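Local structure of putative L-alanine-DL-glutamate epimerase (Burkholderia xenovorans, 3GO2) at residues A[16-21]-A[343-348]; A[39-44]-A[267-272]; A[275-280]-A[289-294]. The protein probably acts as a racemase or epimerase of the mandelate racemase/muconate lactonizing enzyme family and binds magnesium. All blocks are in the same frame, centred on the assembly; numbering follows the deposited sequence.

How the interactions relate
The three contacts show how chemistry follows place in a two-domain enzyme. Interactions 1 and 2 both join the N-terminal capping domain to the barrel, at centres about 15 Å apart, and packing of H21 CE1 on E39 CD links them; interaction 3 lies wholly within the barrel. Interaction 1, partly buried, is polar and water-mediated. Interaction 2 is buried, and sets an aromatic ring against a magnesium-binding carboxylate. Interaction 3, also buried, is mainly apolar, with one carbonyl oxygen at the ring edge. The last two share a neighbourhood: strand 265-267, which runs into 267-272, and strand 288-291 are parallel neighbours, with a probable hydrogen bond of 2.7 Å from I290 N to S267 O.

Interaction 1: A[16-21]-A[343-348]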
loop_
_atom_site.group_PDB
_atom_site.type_symbol
_atom_site.label_atom_id
_atom_site.label_comp_id
_atom_site.label_asym_id
_atom_site.label_seq_id
_atom_site.Cartn_x
_atom_site.Cartn_y
_atom_site.Cartn_z
ATOM N N GLY A 16 -48.348 13.303 -5.379
ATOM C CA GLY A 16 -48.425 14.515 -4.563
ATOM C C GLY A 16 -47.354 15.508 -4.936
ATOM O O GLY A 16 -47.609 16.442 -5.705
ATOM N N TRP A 17 -46.145 15.296 -4.407
ATOM C CA TRP A 17 -44.990 16.169 -4.646
ATOM C C TRP A 17 -43.993 15.536 -5.607
ATOM O O TRP A 17 -42.914 16.069 -5.864
ATOM C CB TRP A 17 -44.307 16.480 -3.312
ATOM C CG TRP A 17 -43.867 15.250 -2.582
ATOM C CD1 TRP A 17 -44.641 14.434 -1.819
ATOM C CD2 TRP A 17 -42.547 14.703 -2.543
ATOM N NE1 TRP A 17 -43.891 13.409 -1.311
ATOM C CE2 TRP A 17 -42.604 13.543 -1.748
ATOM C CE3 TRP A 17 -41.330 15.070 -3.116
ATOM C CZ2 TRP A 17 -41.480 12.769 -1.479
ATOM C CZ3 TRP A 17 -40.216 14.298 -2.858
ATOM C CH2 TRP A 17 -40.297 13.154 -2.061
ATOM N N ARG A 18 -44.380 14.374 -6.137
ATOM C CA ARG A 18 -43.615 13.618 -7.075
ATOM C C ARG A 18 -44.592 12.666 -7.774
ATOM O O ARG A 18 -45.765 12.606 -7.428
ATOM C CB ARG A 18 -42.514 12.822 -6.360
ATOM C CG ARG A 18 -43.072 11.895 -5.302
ATOM C CD ARG A 18 -41.977 11.086 -4.609
ATOM N NE ARG A 18 -42.557 10.283 -3.526
ATOM C CZ ARG A 18 -41.874 9.418 -2.782
ATOM N NH1 ARG A 18 -40.561 9.239 -2.980
ATOM N NH2 ARG A 18 -42.501 8.739 -1.822
ATOM N N ASN A 19 -44.092 11.907 -8.736
ATOM C CA ASN A 19 -44.889 10.885 -9.377
ATOM C C ASN A 19 -44.369 9.512 -9.032
ATOM O O ASN A 19 -43.199 9.354 -8.655
ATOM C CB ASN A 19 -44.828 11.054 -10.883
ATOM C CG ASN A 19 -45.436 12.366 -11.331
ATOM O OD1 ASN A 19 -46.477 12.772 -10.812
ATOM N ND2 ASN A 19 -44.800 13.022 -12.293
ATOM N N TYR A 20 -45.226 8.519 -9.205
ATOM C CA TYR A 20 -44.779 7.133 -9.217
ATOM C C TYR A 20 -44.695 6.675 -10.650
ATOM O O TYR A 20 -45.469 7.119 -11.477
ATOM C CB TYR A 20 -45.768 6.224 -8.533
ATOM C CG TYR A 20 -45.925 6.368 -7.045
ATOM C CD1 TYR A 20 -44.913 6.881 -6.223
ATOM C CD2 TYR A 20 -47.074 5.889 -6.431
ATOM C CE1 TYR A 20 -45.082 6.967 -4.868
ATOM C CE2 TYR A 20 -47.229 5.967 -5.075
ATOM C CZ TYR A 20 -46.232 6.499 -4.300
ATOM O OH TYR A 20 -46.416 6.546 -2.934
ATOM N N HIS A 21 -43.774 5.761 -10.936
ATOM C CA HIS A 21 -43.667 5.153 -12.242
ATOM C C HIS A 21 -43.649 3.633 -12.142
ATOM O O HIS A 21 -43.162 3.081 -11.166
ATOM C CB HIS A 21 -42.373 5.587 -12.941
ATOM C CG HIS A 21 -42.236 7.066 -13.108
ATOM N ND1 HIS A 21 -42.416 7.686 -14.327
ATOM C CD2 HIS A 21 -41.884 8.041 -12.234
ATOM C CE1 HIS A 21 -42.199 8.984 -14.194
ATOM N NE2 HIS A 21 -41.881 9.228 -12.936
ATOM N N GLU A 343 -35.720 0.027 5.530
ATOM C CA GLU A 343 -36.377 1.321 5.480
ATOM C C GLU A 343 -37.818 1.211 5.027
ATOM O O GLU A 343 -38.118 0.472 4.125
ATOM C CB GLU A 343 -35.642 2.206 4.453
ATOM C CG GLU A 343 -36.173 3.638 4.395
ATOM C CD GLU A 343 -35.418 4.516 3.421
ATOM O OE1 GLU A 343 -34.753 3.969 2.507
ATOM O OE2 GLU A 343 -35.497 5.755 3.581
ATOM N N THR A 344 -38.708 2.007 5.607
ATOM C CA THR A 344 -40.027 2.182 4.993
ATOM C C THR A 344 -40.592 3.529 5.429
ATOM O O THR A 344 -40.254 4.014 6.502
ATOM C CB THR A 344 -40.987 1.016 5.353
ATOM O OG1 THR A 344 -42.069 0.987 4.433
ATOM C CG2 THR A 344 -41.521 1.149 6.781
ATOM N N ASP A 345 -41.441 4.118 4.602
ATOM C CA ASP A 345 -42.162 5.344 4.987
ATOM C C ASP A 345 -43.490 4.908 5.557
ATOM O O ASP A 345 -44.259 4.170 4.918
ATOM C CB ASP A 345 -42.369 6.262 3.778
ATOM C CG ASP A 345 -41.091 6.967 3.348
ATOM O OD1 ASP A 345 -40.213 7.225 4.203
ATOM O OD2 ASP A 345 -40.976 7.314 2.151
ATOM N N ILE A 346 -43.775 5.352 6.770
ATOM C CA ILE A 346 -45.038 5.018 7.413
ATOM C C ILE A 346 -46.096 6.092 7.096
ATOM O O ILE A 346 -47.305 5.802 7.123
ATOM C CB ILE A 346 -44.813 4.781 8.933
ATOM C CG1 ILE A 346 -44.019 3.485 9.169
ATOM C CG2 ILE A 346 -46.125 4.728 9.690
ATOM C CD1 ILE A 346 -44.622 2.217 8.545
ATOM N N ASP A 347 -45.645 7.307 6.785
ATOM C CA ASP A 347 -46.520 8.370 6.269
ATOM C C ASP A 347 -46.888 8.040 4.821
ATOM O O ASP A 347 -46.005 7.935 3.952
ATOM C CB ASP A 347 -45.854 9.739 6.347
ATOM C CG ASP A 347 -45.492 10.146 7.773
ATOM O OD1 ASP A 347 -46.429 10.415 8.564
ATOM O OD2 ASP A 347 -44.269 10.188 8.087
ATOM N N ARG A 348 -48.194 7.873 4.569
ATOM C CA ARG A 348 -48.671 7.504 3.237
ATOM C C ARG A 348 -49.642 8.535 2.698
ATOM O O ARG A 348 -50.363 9.209 3.447
ATOM C CB ARG A 348 -49.360 6.136 3.217
ATOM C CG ARG A 348 -48.622 4.958 3.863
ATOM C CD ARG A 348 -47.181 4.820 3.413
ATOM N NE ARG A 348 -47.038 4.591 1.985
ATOM C CZ ARG A 348 -45.880 4.253 1.407
ATOM N NH1 ARG A 348 -45.797 4.061 0.107
ATOM N NH2 ARG A 348 -44.785 4.101 2.142
HETATM O O HOH W 1 -43.012 6.709 0.528
#
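Y20 and R348 meet at about a right angle where the N-terminal capping domain closes on the C-terminal barrel, the two-domain plan of the enolase superfamily. Their ring and guanidinium planes are 37° apart, and Y20 OH stops 4.0 Å from R348 NH1, too far for a direct bond; E352 connects them instead, hydrogen-bonded to Y20 OH and forming a salt bridge with R348 NH1. R348 starts away from segment 16-21 and comes back because its chain bends at both chi2 and chi3. That fold also puts NH2 2.8 Å from D345 O, with the carbonyl oxygen lying in the guanidinium plane, so the arginine braces its own loop.

R18 arrives as an almost straight chain, its CD lying over one face of the W17 ring and CZ2 of that ring in turn over one face of its guanidinium. NH2 donates to F320 O and remains 4.5 Å from D345 OD2, an attraction of opposite charges rather than a salt bridge. D345 OD1 bonds ND1 of H125, seen to bind fumarate and 2-oxoglutarate in crystals of this protein, though neither is bound to this chain. A water bridges the two charged groups, donating to D345 OD2 at 2.7 Å and weakly accepting from R18 NH2 at 3.1 Å.

Interaction 2: A[39-44]-A[267-272]; sequences EGFGSP and SCETLF. With MG (magnesium ion), chain C; MG (magnesium ion), chain B.
Two first torsions bring F41 and E269 together: F41 carries CG anti to its backbone nitrogen (chi1 -161°), sending the ring out of its loop, while E269 holds CG between the backbone nitrogen and the carbonyl carbon (chi1 78°) and then runs extended to its carboxylate. The setting is the active-site cleft of an enolase-superfamily enzyme, where a capping-domain loop after strand 32-37 reaches the C-terminal end of barrel strand 265-267.

The two side chains cross at roughly a right angle, ring and carboxylate planes 71° apart. OE1 lies 3.7 Å from F41 CZ, approaching the ring obliquely. T270 CG2 adds a looser apolar touch beside it. F41 is the centre of an inverse gamma turn, and its ring is further held by an edge-to-face stack with F320 and by packing on W295 and on P78 of the second subunit. On the other side a type I turn from C268 to L271, closed by L271 N to C268 O at 3.0 Å, presents E269 and T270 one after the other.

These neighbours serve different magnesium ions. E269 OE2 binds one at 2.6 Å; D219 OD2 also binds it, and E245 belongs to the same site, the acidic trio that in this superfamily holds the catalytic metal. The ring meets OE1, while OE2 is the oxygen that binds the metal, so F41 sits directly beside the metal site. T270 uses its backbone instead: the second ion joins Y249 OH and, across the subunit boundary, O of P78 of the second subunit. It is held by T270 O at 2.4 Å, with two waters at 2.4 and 2.5 Å from the metal.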
loop_
_atom_site.group_PDB
_atom_site.type_symbol
_atom_site.label_atom_id
_atom_site.label_comp_id
_atom_site.label_asym_id
_atom_site.label_seq_id
_atom_site.Cartn_x
_atom_site.Cartn_y
_atom_site.Cartn_z
ATOM N N GLU A 39 -38.146 8.704 -10.956
ATOM C CA GLU A 39 -37.342 9.723 -11.644
ATOM C C GLU A 39 -37.087 10.950 -10.768
ATOM O O GLU A 39 -36.185 11.750 -11.062
ATOM C CB GLU A 39 -38.016 10.178 -12.920
ATOM C CG GLU A 39 -38.046 9.111 -13.994
ATOM C CD GLU A 39 -38.571 9.586 -15.308
ATOM O OE1 GLU A 39 -38.990 10.752 -15.399
ATOM O OE2 GLU A 39 -38.567 8.781 -16.259
ATOM N N GLY A 40 -37.873 11.100 -9.709
ATOM C CA GLY A 40 -37.745 12.253 -8.797
ATOM C C GLY A 40 -36.449 12.426 -8.028
ATOM O O GLY A 40 -36.025 13.566 -7.798
ATOM N N PHE A 41 -35.821 11.324 -7.630
ATOM C CA PHE A 41 -34.582 11.368 -6.846
ATOM C C PHE A 41 -33.386 11.518 -7.777
ATOM O O PHE A 41 -32.509 10.658 -7.845
ATOM C CB PHE A 41 -34.454 10.133 -5.967
ATOM C CG PHE A 41 -33.476 10.288 -4.813
ATOM C CD1 PHE A 41 -33.613 11.327 -3.905
ATOM C CD2 PHE A 41 -32.467 9.353 -4.603
ATOM C CE1 PHE A 41 -32.733 11.474 -2.844
ATOM C CE2 PHE A 41 -31.588 9.485 -3.531
ATOM C CZ PHE A 41 -31.730 10.561 -2.652
ATOM N N GLY A 42 -33.377 12.629 -8.492
ATOM C CA GLY A 42 -32.233 13.028 -9.304
ATOM C C GLY A 42 -32.065 12.234 -10.578
ATOM O O GLY A 42 -30.966 12.216 -11.145
ATOM N N SER A 43 -33.159 11.643 -11.073
ATOM C CA SER A 43 -33.058 10.632 -12.124
ATOM C C SER A 43 -33.970 10.888 -13.333
ATOM O O SER A 43 -34.739 10.016 -13.731
ATOM C CB SER A 43 -33.352 9.246 -11.523
ATOM O OG SER A 43 -32.483 8.925 -10.458
ATOM N N PRO A 44 -33.861 12.070 -13.972
ATOM C CA PRO A 44 -34.590 12.258 -15.215
ATOM C C PRO A 44 -34.127 11.285 -16.305
ATOM O O PRO A 44 -32.938 11.001 -16.399
ATOM C CB PRO A 44 -34.217 13.690 -15.628
ATOM C CG PRO A 44 -32.876 13.937 -14.983
ATOM C CD PRO A 44 -32.911 13.170 -13.696
ATOM N N SER A 267 -23.869 4.058 4.050
ATOM C CA SER A 267 -23.740 4.740 2.767
ATOM C C SER A 267 -24.164 3.800 1.654
ATOM O O SER A 267 -24.579 2.673 1.901
ATOM C CB SER A 267 -22.285 5.204 2.538
ATOM O OG SER A 267 -22.186 6.170 1.504
ATOM N N CYS A 268 -24.058 4.287 0.433
ATOM C CA CYS A 268 -24.058 3.488 -0.805
ATOM C C CYS A 268 -25.405 3.411 -1.519
ATOM O O CYS A 268 -25.472 2.729 -2.545
ATOM C CB CYS A 268 -23.512 2.085 -0.620
ATOM S SG CYS A 268 -21.918 1.979 0.230
ATOM N N GLU A 269 -26.440 4.105 -1.030
ATOM C CA GLU A 269 -27.773 3.967 -1.607
ATOM C C GLU A 269 -27.877 4.421 -3.053
ATOM O O GLU A 269 -28.875 4.115 -3.715
ATOM C CB GLU A 269 -28.824 4.713 -0.772
ATOM C CG GLU A 269 -28.866 6.215 -0.977
ATOM C CD GLU A 269 -29.867 6.892 -0.082
ATOM O OE1 GLU A 269 -30.199 8.034 -0.373
ATOM O OE2 GLU A 269 -30.344 6.285 0.878
ATOM N N THR A 270 -26.866 5.139 -3.544
ATOM C CA THR A 270 -26.903 5.672 -4.886
ATOM C C THR A 270 -25.995 4.910 -5.841
ATOM O O THR A 270 -25.778 5.382 -6.967
ATOM C CB THR A 270 -26.606 7.186 -4.950
ATOM O OG1 THR A 270 -25.207 7.440 -4.756
ATOM C CG2 THR A 270 -27.449 7.949 -3.939
ATOM N N LEU A 271 -25.447 3.783 -5.396
ATOM C CA LEU A 271 -24.439 3.053 -6.166
ATOM C C LEU A 271 -25.021 1.826 -6.887
ATOM O O LEU A 271 -26.015 1.221 -6.438
ATOM C CB LEU A 271 -23.320 2.594 -5.247
ATOM C CG LEU A 271 -22.598 3.640 -4.424
ATOM C CD1 LEU A 271 -21.460 2.967 -3.599
ATOM C CD2 LEU A 271 -22.069 4.764 -5.307
ATOM N N PHE A 272 -24.345 1.445 -7.960
ATOM C CA PHE A 272 -24.752 0.356 -8.846
ATOM C C PHE A 272 -23.685 -0.739 -8.974
ATOM O O PHE A 272 -22.562 -0.483 -9.399
ATOM C CB PHE A 272 -25.048 0.887 -10.257
ATOM C CG PHE A 272 -26.168 1.865 -10.315
ATOM C CD1 PHE A 272 -27.449 1.463 -10.654
ATOM C CD2 PHE A 272 -25.942 3.208 -10.072
ATOM C CE1 PHE A 272 -28.474 2.388 -10.718
ATOM C CE2 PHE A 272 -26.955 4.115 -10.136
ATOM C CZ PHE A 272 -28.226 3.701 -10.460
HETATM MG MG MG C . -24.950 7.329 -8.016
HETATM MG MG MG B . -30.995 8.268 2.376
HETATM O O HOH W 2 -31.819 9.381 1.244
HETATM O O HOH W 3 -28.692 8.876 2.294
HETATM O O HOH W 4 -25.094 7.262 -10.376
HETATM O O HOH W 5 -22.788 6.160 -8.587
#

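Interaction 3: A[275-280]-A[289-294]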
loop_
_atom_site.group_PDB
_atom_site.type_symbol
_atom_site.label_atom_id
_atom_site.label_comp_id
_atom_site.label_asym_id
_atom_site.label_seq_id
_atom_site.Cartn_x
_atom_site.Cartn_y
_atom_site.Cartn_z
ATOM N N ARG A 275 -19.167 -3.516 -8.701
ATOM C CA ARG A 275 -18.073 -2.621 -9.106
ATOM C C ARG A 275 -18.069 -1.260 -8.368
ATOM O O ARG A 275 -17.001 -0.752 -8.011
ATOM C CB ARG A 275 -18.090 -2.334 -10.614
ATOM C CG ARG A 275 -17.707 -3.478 -11.512
ATOM C CD ARG A 275 -17.746 -3.017 -12.979
ATOM N NE ARG A 275 -17.308 -4.040 -13.945
ATOM C CZ ARG A 275 -18.083 -4.954 -14.514
ATOM N NH1 ARG A 275 -19.393 -5.034 -14.241
ATOM N NH2 ARG A 275 -17.547 -5.815 -15.379
ATOM N N GLU A 276 -19.239 -0.645 -8.181
ATOM C CA GLU A 276 -19.281 0.675 -7.541
ATOM C C GLU A 276 -19.171 0.580 -6.023
ATOM O O GLU A 276 -18.675 1.505 -5.394
ATOM C CB GLU A 276 -20.516 1.474 -7.942
ATOM C CG GLU A 276 -20.470 1.939 -9.397
ATOM C CD GLU A 276 -21.589 2.904 -9.750
ATOM O OE1 GLU A 276 -22.363 3.293 -8.834
ATOM O OE2 GLU A 276 -21.703 3.263 -10.956
ATOM N N PHE A 277 -19.618 -0.537 -5.448
ATOM C CA PHE A 277 -19.552 -0.720 -3.999
ATOM C C PHE A 277 -18.122 -1.040 -3.575
ATOM O O PHE A 277 -17.700 -0.665 -2.477
ATOM C CB PHE A 277 -20.480 -1.851 -3.537
ATOM C CG PHE A 277 -21.940 -1.463 -3.398
ATOM C CD1 PHE A 277 -22.487 -1.284 -2.127
ATOM C CD2 PHE A 277 -22.767 -1.276 -4.495
ATOM C CE1 PHE A 277 -23.847 -0.936 -1.951
ATOM C CE2 PHE A 277 -24.109 -0.937 -4.325
ATOM C CZ PHE A 277 -24.629 -0.755 -3.056
ATOM N N LYS A 278 -17.393 -1.743 -4.440
ATOM C CA LYS A 278 -16.097 -2.305 -4.098
ATOM C C LYS A 278 -15.109 -1.291 -3.526
ATOM O O LYS A 278 -14.492 -1.587 -2.509
ATOM C CB LYS A 278 -15.509 -3.058 -5.289
ATOM C CG LYS A 278 -14.079 -3.581 -5.081
ATOM C CD LYS A 278 -13.613 -4.386 -6.297
ATOM C CE LYS A 278 -12.106 -4.335 -6.467
ATOM N NZ LYS A 278 -11.346 -4.852 -5.253
ATOM N N PRO A 279 -14.919 -0.105 -4.156
ATOM C CA PRO A 279 -13.942 0.805 -3.577
ATOM C C PRO A 279 -14.250 1.242 -2.129
ATOM O O PRO A 279 -13.325 1.470 -1.348
ATOM C CB PRO A 279 -13.961 2.011 -4.523
ATOM C CG PRO A 279 -14.673 1.583 -5.700
ATOM C CD PRO A 279 -15.431 0.379 -5.446
ATOM N N PHE A 280 -15.529 1.303 -1.771
ATOM C CA PHE A 280 -15.924 1.664 -0.432
ATOM C C PHE A 280 -15.592 0.550 0.535
ATOM O O PHE A 280 -15.051 0.797 1.620
ATOM C CB PHE A 280 -17.407 2.040 -0.392
ATOM C CG PHE A 280 -17.714 3.290 -1.180
ATOM C CD1 PHE A 280 -17.643 4.523 -0.585
ATOM C CD2 PHE A 280 -18.048 3.215 -2.527
ATOM C CE1 PHE A 280 -17.902 5.686 -1.318
ATOM C CE2 PHE A 280 -18.319 4.340 -3.260
ATOM C CZ PHE A 280 -18.244 5.602 -2.635
ATOM N N ALA A 289 -24.055 -1.088 4.417
ATOM C CA ALA A 289 -24.236 -0.737 3.019
ATOM C C ALA A 289 -25.709 -0.696 2.664
ATOM O O ALA A 289 -26.413 -1.698 2.823
ATOM C CB ALA A 289 -23.456 -1.693 2.103
ATOM N N ILE A 290 -26.190 0.477 2.255
ATOM C CA ILE A 290 -27.555 0.632 1.778
ATOM C C ILE A 290 -27.591 0.270 0.300
ATOM O O ILE A 290 -26.782 0.782 -0.479
ATOM C CB ILE A 290 -28.083 2.050 2.032
ATOM C CG1 ILE A 290 -28.066 2.327 3.550
ATOM C CG2 ILE A 290 -29.521 2.182 1.489
ATOM C CD1 ILE A 290 -28.061 3.798 3.874
ATOM N N VAL A 291 -28.482 -0.648 -0.076
ATOM C CA VAL A 291 -28.574 -1.125 -1.458
ATOM C C VAL A 291 -29.919 -0.698 -2.018
ATOM O O VAL A 291 -30.949 -0.991 -1.426
ATOM C CB VAL A 291 -28.448 -2.642 -1.540
ATOM C CG1 VAL A 291 -28.561 -3.116 -2.987
ATOM C CG2 VAL A 291 -27.102 -3.134 -0.914
ATOM N N ASP A 292 -29.908 0.025 -3.123
ATOM C CA ASP A 292 -31.179 0.405 -3.766
ATOM C C ASP A 292 -31.502 -0.669 -4.809
ATOM O O ASP A 292 -30.921 -0.708 -5.889
ATOM C CB ASP A 292 -31.133 1.806 -4.351
ATOM C CG ASP A 292 -32.515 2.309 -4.727
ATOM O OD1 ASP A 292 -32.874 3.470 -4.415
ATOM O OD2 ASP A 292 -33.272 1.480 -5.260
ATOM N N THR A 293 -32.395 -1.578 -4.427
ATOM C CA THR A 293 -32.777 -2.692 -5.268
ATOM C C THR A 293 -33.764 -2.262 -6.342
ATOM O O THR A 293 -33.926 -2.947 -7.349
ATOM C CB THR A 293 -33.367 -3.888 -4.474
ATOM O OG1 THR A 293 -34.749 -3.663 -4.190
ATOM C CG2 THR A 293 -32.579 -4.168 -3.192
ATOM N N ILE A 294 -34.450 -1.148 -6.112
ATOM C CA ILE A 294 -35.344 -0.562 -7.105
ATOM C C ILE A 294 -34.514 -0.046 -8.305
ATOM O O ILE A 294 -34.853 -0.264 -9.474
ATOM C CB ILE A 294 -36.156 0.591 -6.458
ATOM C CG1 ILE A 294 -36.949 0.107 -5.242
ATOM C CG2 ILE A 294 -37.048 1.271 -7.490
ATOM C CD1 ILE A 294 -37.749 -1.189 -5.452
#
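F277 carries this contact almost alone, reaching from helix 273-282 onto strand 288-291 within one beta-alpha-beta unit of the barrel. The helix and strand segments run nearly antiparallel (169°) with axes 11.1 Å apart, and the phenyl ring reaches across that distance. Its far edge does the touching: A289 CB lies near the ring plane, 4.1 Å from CE1, and I290 O sits at the same edge, 3.7 Å from CZ. The V291 and F277 side chains cross at about a right angle, with CG2 oblique to the ring. That methyl is anti to the carbonyl carbon, which brings it to 4.0 Å from F277 CZ. C268, L271 and I304 also pack on the ring, whereas I290 turns its side chain to the opposite side of the strand, beside E269 and E245.

The other side of the helix is looser and polar. R275 and K278 are partly exposed and do not touch the strand; R275 forms a salt bridge with D312 of the third subunit, and K278 one with D282 of its own chain.

R275 thus uses its charge at the subunit boundary, while the inner face relies on shape. There the slightly positive ring edge can probably favour the nearby carbonyl oxygen, a modest attraction added to van der Waals packing.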